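D-galactonate dehydratase family member RspA (Pantoea ananatis, PDB 3T6C) catalyses, with low activity and a magnesium ion, the dehydration of D-gluconate to 2-dehydro-3-deoxy-D-gluconate, and probably plays no significant part in gluconate breakdown in vivo. Local coordinates at residues L244-A256 and W427-P440. Residues are numbered along the deposited sequence; the frame is centred on the assembly and turned at random.
With MG (magnesium ion), chain C; GCO (D-gluconic acid), chain D; EDO (1,2-ethanediol), chain F.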
# COMPACT_ATOMS: atom_id res chain seq x y z
N LEU A 244 23.28 -10.12 -24.06
CA LEU A 244 23.15 -9.99 -22.59
C LEU A 244 24.25 -9.07 -22.09
O LEU A 244 25.28 -8.92 -22.75
CB LEU A 244 23.34 -11.37 -21.92
CG LEU A 244 22.28 -12.44 -22.16
CD1 LEU A 244 22.25 -13.01 -23.62
CD2 LEU A 244 22.46 -13.53 -21.17
N HIS A 245 24.03 -8.42 -20.94
CA HIS A 245 25.09 -7.60 -20.35
C HIS A 245 25.03 -7.74 -18.83
O HIS A 245 23.93 -7.80 -18.26
CB HIS A 245 24.98 -6.09 -20.74
CG HIS A 245 26.11 -5.27 -20.18
ND1 HIS A 245 27.42 -5.40 -20.62
CD2 HIS A 245 26.13 -4.40 -19.14
CE1 HIS A 245 28.19 -4.59 -19.89
NE2 HIS A 245 27.44 -3.99 -18.99
N ASP A 246 26.20 -7.80 -18.19
CA ASP A 246 26.27 -7.93 -16.73
C ASP A 246 26.84 -6.64 -16.12
O ASP A 246 28.05 -6.32 -16.32
CB ASP A 246 27.20 -9.13 -16.42
CG ASP A 246 27.20 -9.55 -14.94
OD1 ASP A 246 26.69 -8.82 -14.06
OD2 ASP A 246 27.72 -10.67 -14.66
N ALA A 247 25.99 -5.89 -15.41
CA ALA A 247 26.47 -4.65 -14.76
C ALA A 247 27.27 -4.96 -13.51
O ALA A 247 28.02 -4.12 -13.05
CB ALA A 247 25.28 -3.81 -14.40
N HIS A 248 27.09 -6.17 -12.95
CA HIS A 248 27.96 -6.68 -11.86
C HIS A 248 28.10 -5.72 -10.69
O HIS A 248 29.20 -5.47 -10.18
CB HIS A 248 29.34 -7.06 -12.41
CG HIS A 248 30.01 -8.20 -11.69
ND1 HIS A 248 30.61 -8.06 -10.45
CD2 HIS A 248 30.21 -9.49 -12.06
CE1 HIS A 248 31.15 -9.21 -10.08
NE2 HIS A 248 30.92 -10.10 -11.04
N GLU A 249 26.96 -5.13 -10.32
CA GLU A 249 26.81 -4.19 -9.16
C GLU A 249 27.81 -3.01 -9.18
O GLU A 249 28.08 -2.44 -8.13
CB GLU A 249 26.86 -4.93 -7.78
CG GLU A 249 28.19 -5.70 -7.46
CD GLU A 249 28.23 -6.41 -6.07
OE1 GLU A 249 27.21 -6.37 -5.35
OE2 GLU A 249 29.32 -6.96 -5.72
N ARG A 250 28.28 -2.60 -10.38
CA ARG A 250 29.39 -1.64 -10.46
C ARG A 250 28.97 -0.19 -10.51
O ARG A 250 29.82 0.68 -10.67
CB ARG A 250 30.27 -1.96 -11.67
CG ARG A 250 31.08 -3.22 -11.51
CD ARG A 250 32.19 -3.00 -10.51
NE ARG A 250 33.09 -4.16 -10.35
CZ ARG A 250 34.41 -4.14 -10.51
NH1 ARG A 250 35.06 -3.03 -10.89
NH2 ARG A 250 35.10 -5.26 -10.25
N ILE A 251 27.67 0.11 -10.41
CA ILE A 251 27.21 1.50 -10.53
C ILE A 251 26.15 1.79 -9.46
O ILE A 251 25.63 0.85 -8.82
CB ILE A 251 26.62 1.81 -11.94
CG1 ILE A 251 25.47 0.86 -12.24
CG2 ILE A 251 27.72 1.61 -13.03
CD1 ILE A 251 25.00 0.94 -13.73
N THR A 252 25.84 3.05 -9.24
CA THR A 252 24.80 3.36 -8.24
C THR A 252 23.41 2.95 -8.74
O THR A 252 23.20 2.86 -9.96
CB THR A 252 24.72 4.87 -7.94
OG1 THR A 252 24.35 5.58 -9.11
CG2 THR A 252 26.06 5.40 -7.35
N PRO A 253 22.45 2.74 -7.83
CA PRO A 253 21.15 2.26 -8.33
C PRO A 253 20.47 3.19 -9.35
O PRO A 253 19.94 2.72 -10.37
CB PRO A 253 20.32 2.09 -7.04
CG PRO A 253 21.39 1.73 -5.94
CD PRO A 253 22.59 2.63 -6.36
N ILE A 254 20.51 4.50 -9.12
CA ILE A 254 19.82 5.37 -10.02
C ILE A 254 20.50 5.31 -11.39
O ILE A 254 19.85 5.37 -12.45
CB ILE A 254 19.72 6.79 -9.45
CG1 ILE A 254 18.84 7.68 -10.33
CG2 ILE A 254 21.09 7.40 -9.33
CD1 ILE A 254 17.39 7.24 -10.43
N ASN A 255 21.84 5.24 -11.41
CA ASN A 255 22.54 5.10 -12.71
C ASN A 255 22.25 3.76 -13.39
O ASN A 255 22.19 3.68 -14.63
CB ASN A 255 24.04 5.35 -12.59
CG ASN A 255 24.38 6.81 -12.26
OD1 ASN A 255 23.60 7.74 -12.53
ND2 ASN A 255 25.54 7.01 -11.71
N ALA A 256 21.97 2.72 -12.60
CA ALA A 256 21.53 1.46 -13.20
C ALA A 256 20.13 1.56 -13.79
O ALA A 256 19.87 0.92 -14.78
CB ALA A 256 21.53 0.35 -12.16
N TRP A 427 41.08 -9.18 -7.61
CA TRP A 427 40.09 -8.40 -8.35
C TRP A 427 38.98 -7.87 -7.46
O TRP A 427 38.25 -6.95 -7.84
CB TRP A 427 39.46 -9.26 -9.47
CG TRP A 427 38.57 -10.37 -8.97
CD1 TRP A 427 38.95 -11.65 -8.66
CD2 TRP A 427 37.13 -10.33 -8.76
NE1 TRP A 427 37.87 -12.38 -8.24
CE2 TRP A 427 36.74 -11.61 -8.30
CE3 TRP A 427 36.15 -9.33 -8.93
CZ2 TRP A 427 35.38 -11.93 -8.02
CZ3 TRP A 427 34.80 -9.66 -8.63
CH2 TRP A 427 34.44 -10.95 -8.19
N THR A 428 38.88 -8.40 -6.23
CA THR A 428 37.79 -8.02 -5.33
C THR A 428 38.17 -6.77 -4.53
O THR A 428 37.35 -6.33 -3.71
CB THR A 428 37.43 -9.12 -4.34
OG1 THR A 428 38.64 -9.57 -3.71
CG2 THR A 428 36.76 -10.32 -5.08
N MET A 429 39.36 -6.18 -4.77
CA MET A 429 39.60 -4.83 -4.25
C MET A 429 39.37 -3.93 -5.48
O MET A 429 40.32 -3.53 -6.19
CB MET A 429 41.08 -4.75 -3.81
CG MET A 429 41.50 -3.39 -3.26
SD MET A 429 40.72 -3.06 -1.65
CE MET A 429 41.57 -4.24 -0.60
N ALA A 430 38.14 -3.45 -5.60
CA ALA A 430 37.76 -2.60 -6.74
C ALA A 430 37.55 -1.22 -6.19
O ALA A 430 36.78 -1.05 -5.24
CB ALA A 430 36.46 -3.14 -7.38
N ARG A 431 38.27 -0.23 -6.72
CA ARG A 431 38.15 1.12 -6.18
C ARG A 431 37.75 2.09 -7.27
O ARG A 431 38.18 1.96 -8.42
CB ARG A 431 39.47 1.55 -5.51
CG ARG A 431 39.78 0.74 -4.24
CD ARG A 431 41.05 1.26 -3.61
NE ARG A 431 41.44 0.50 -2.43
CZ ARG A 431 41.05 0.73 -1.17
NH1 ARG A 431 40.14 1.68 -0.88
NH2 ARG A 431 41.54 -0.03 -0.19
N THR A 432 36.88 3.04 -6.93
CA THR A 432 36.52 4.13 -7.86
C THR A 432 37.68 5.13 -7.91
O THR A 432 38.65 5.02 -7.18
CB THR A 432 35.19 4.81 -7.45
OG1 THR A 432 35.39 5.47 -6.19
CG2 THR A 432 34.07 3.76 -7.31
N PRO A 433 37.62 6.11 -8.82
CA PRO A 433 38.78 6.99 -9.02
C PRO A 433 39.24 7.70 -7.77
O PRO A 433 40.43 7.95 -7.65
CB PRO A 433 38.25 7.98 -10.07
CG PRO A 433 37.42 7.06 -10.95
CD PRO A 433 36.63 6.28 -9.91
N ASP A 434 38.33 8.03 -6.86
CA ASP A 434 38.78 8.69 -5.65
C ASP A 434 39.36 7.76 -4.58
O ASP A 434 39.81 8.23 -3.53
CB ASP A 434 37.69 9.58 -5.04
CG ASP A 434 36.62 8.79 -4.27
OD1 ASP A 434 36.46 7.58 -4.52
OD2 ASP A 434 35.89 9.44 -3.47
N GLY A 435 39.34 6.45 -4.84
CA GLY A 435 39.87 5.47 -3.90
C GLY A 435 38.82 4.72 -3.11
O GLY A 435 39.14 3.89 -2.28
N THR A 436 37.54 5.02 -3.33
CA THR A 436 36.48 4.33 -2.58
C THR A 436 36.35 2.84 -2.95
O THR A 436 36.21 2.49 -4.14
CB THR A 436 35.11 4.99 -2.92
OG1 THR A 436 35.13 6.42 -2.62
CG2 THR A 436 34.01 4.35 -2.05
N VAL A 437 36.35 2.00 -1.92
CA VAL A 437 36.02 0.58 -2.09
C VAL A 437 34.62 0.43 -2.67
O VAL A 437 33.68 1.05 -2.16
CB VAL A 437 36.06 -0.13 -0.74
CG1 VAL A 437 35.52 -1.59 -0.85
CG2 VAL A 437 37.51 -0.12 -0.22
N TRP A 438 34.47 -0.37 -3.73
CA TRP A 438 33.13 -0.62 -4.26
C TRP A 438 32.80 -2.09 -4.17
O TRP A 438 33.69 -2.91 -4.27
CB TRP A 438 33.08 -0.19 -5.72
CG TRP A 438 31.67 0.12 -6.22
CD1 TRP A 438 30.82 -0.73 -6.94
CD2 TRP A 438 30.99 1.36 -6.09
NE1 TRP A 438 29.64 -0.08 -7.21
CE2 TRP A 438 29.72 1.21 -6.72
CE3 TRP A 438 31.33 2.58 -5.49
CZ2 TRP A 438 28.79 2.25 -6.76
CZ3 TRP A 438 30.40 3.61 -5.54
CH2 TRP A 438 29.14 3.44 -6.17
N ARG A 439 31.54 -2.45 -4.08
CA ARG A 439 31.18 -3.86 -4.13
C ARG A 439 31.53 -4.38 -5.52
O ARG A 439 31.15 -3.79 -6.56
CB ARG A 439 29.67 -4.01 -3.77
CG ARG A 439 29.38 -3.60 -2.36
CD ARG A 439 27.88 -3.41 -2.11
NE ARG A 439 27.61 -3.20 -0.68
CZ ARG A 439 26.60 -2.48 -0.19
NH1 ARG A 439 25.81 -1.78 -1.03
NH2 ARG A 439 26.39 -2.41 1.14
N PRO A 440 32.32 -5.43 -5.58
CA PRO A 440 33.02 -5.67 -6.83
C PRO A 440 32.22 -6.49 -7.82
O PRO A 440 32.63 -6.66 -8.98
CB PRO A 440 34.27 -6.41 -6.36
CG PRO A 440 33.73 -7.26 -5.19
CD PRO A 440 32.89 -6.22 -4.47
OXT PRO A 440 31.13 -7.03 -7.56
MG MG C . 27.30 -12.07 -13.23
C1 GCO D . 29.04 -14.29 -13.96
C2 GCO D . 29.64 -13.79 -12.71
C3 GCO D . 31.08 -14.23 -12.47
C4 GCO D . 31.51 -13.91 -11.06
C5 GCO D . 32.42 -15.00 -10.54
C6 GCO D . 32.89 -14.78 -9.12
O1A GCO D . 29.44 -15.35 -14.53
O1B GCO D . 27.98 -13.72 -14.39
O2 GCO D . 29.33 -12.43 -12.56
O3 GCO D . 31.84 -13.56 -13.41
O4 GCO D . 32.18 -12.67 -11.08
O5 GCO D . 31.75 -16.20 -10.62
O6 GCO D . 33.71 -15.80 -8.60
C1 EDO F . 29.54 -5.46 2.10
O1 EDO F . 29.51 -4.45 1.07
C2 EDO F . 28.19 -5.87 2.69
O2 EDO F . 27.50 -4.67 3.11
O HOH W 1 27.04 -10.40 -11.98
O HOH W 2 37.97 -5.62 -10.22
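R250 grips the C-terminal carboxylate of P440 side-on, NE and NH2 both donating to the one oxygen O. NE lies 2.9 Å from P440 O but 51° out of the carboxylate plane, whereas NH2, at 3.1 Å from P440 O, meets it in plane on a lone pair. A bend at chi2 (-71°) turns the guanidinium back to this oxygen, and A430 CB sits over one of its faces; water 2 links NH2 to W427 O. H248 ND1 adds weak bonds to P440 O and OXT, both strongly bent at the hydrogen. E249 OE2 approaches P440 OXT to 2.6 Å, so one of the two acid groups is probably protonated, while E249 OE1 forms a salt bridge with R105 of a second subunit.

H248, E249 and R250 follow strand 242-246 of the enolase-superfamily barrel, whose D246 OD2 binds magnesium at 2.0 Å. H248, a proton donor/acceptor by similarity, thus has the chain terminus at ND1 and gluconate O4 2.9 Å from NE2.

A separate, uncharged bond runs from W438 NE1 to E249 O at 3.0 Å, in the carbonyl plane. At the edge of the same indole, near its plane, T252 CG2 touches W438 CH2 at 3.8 Å.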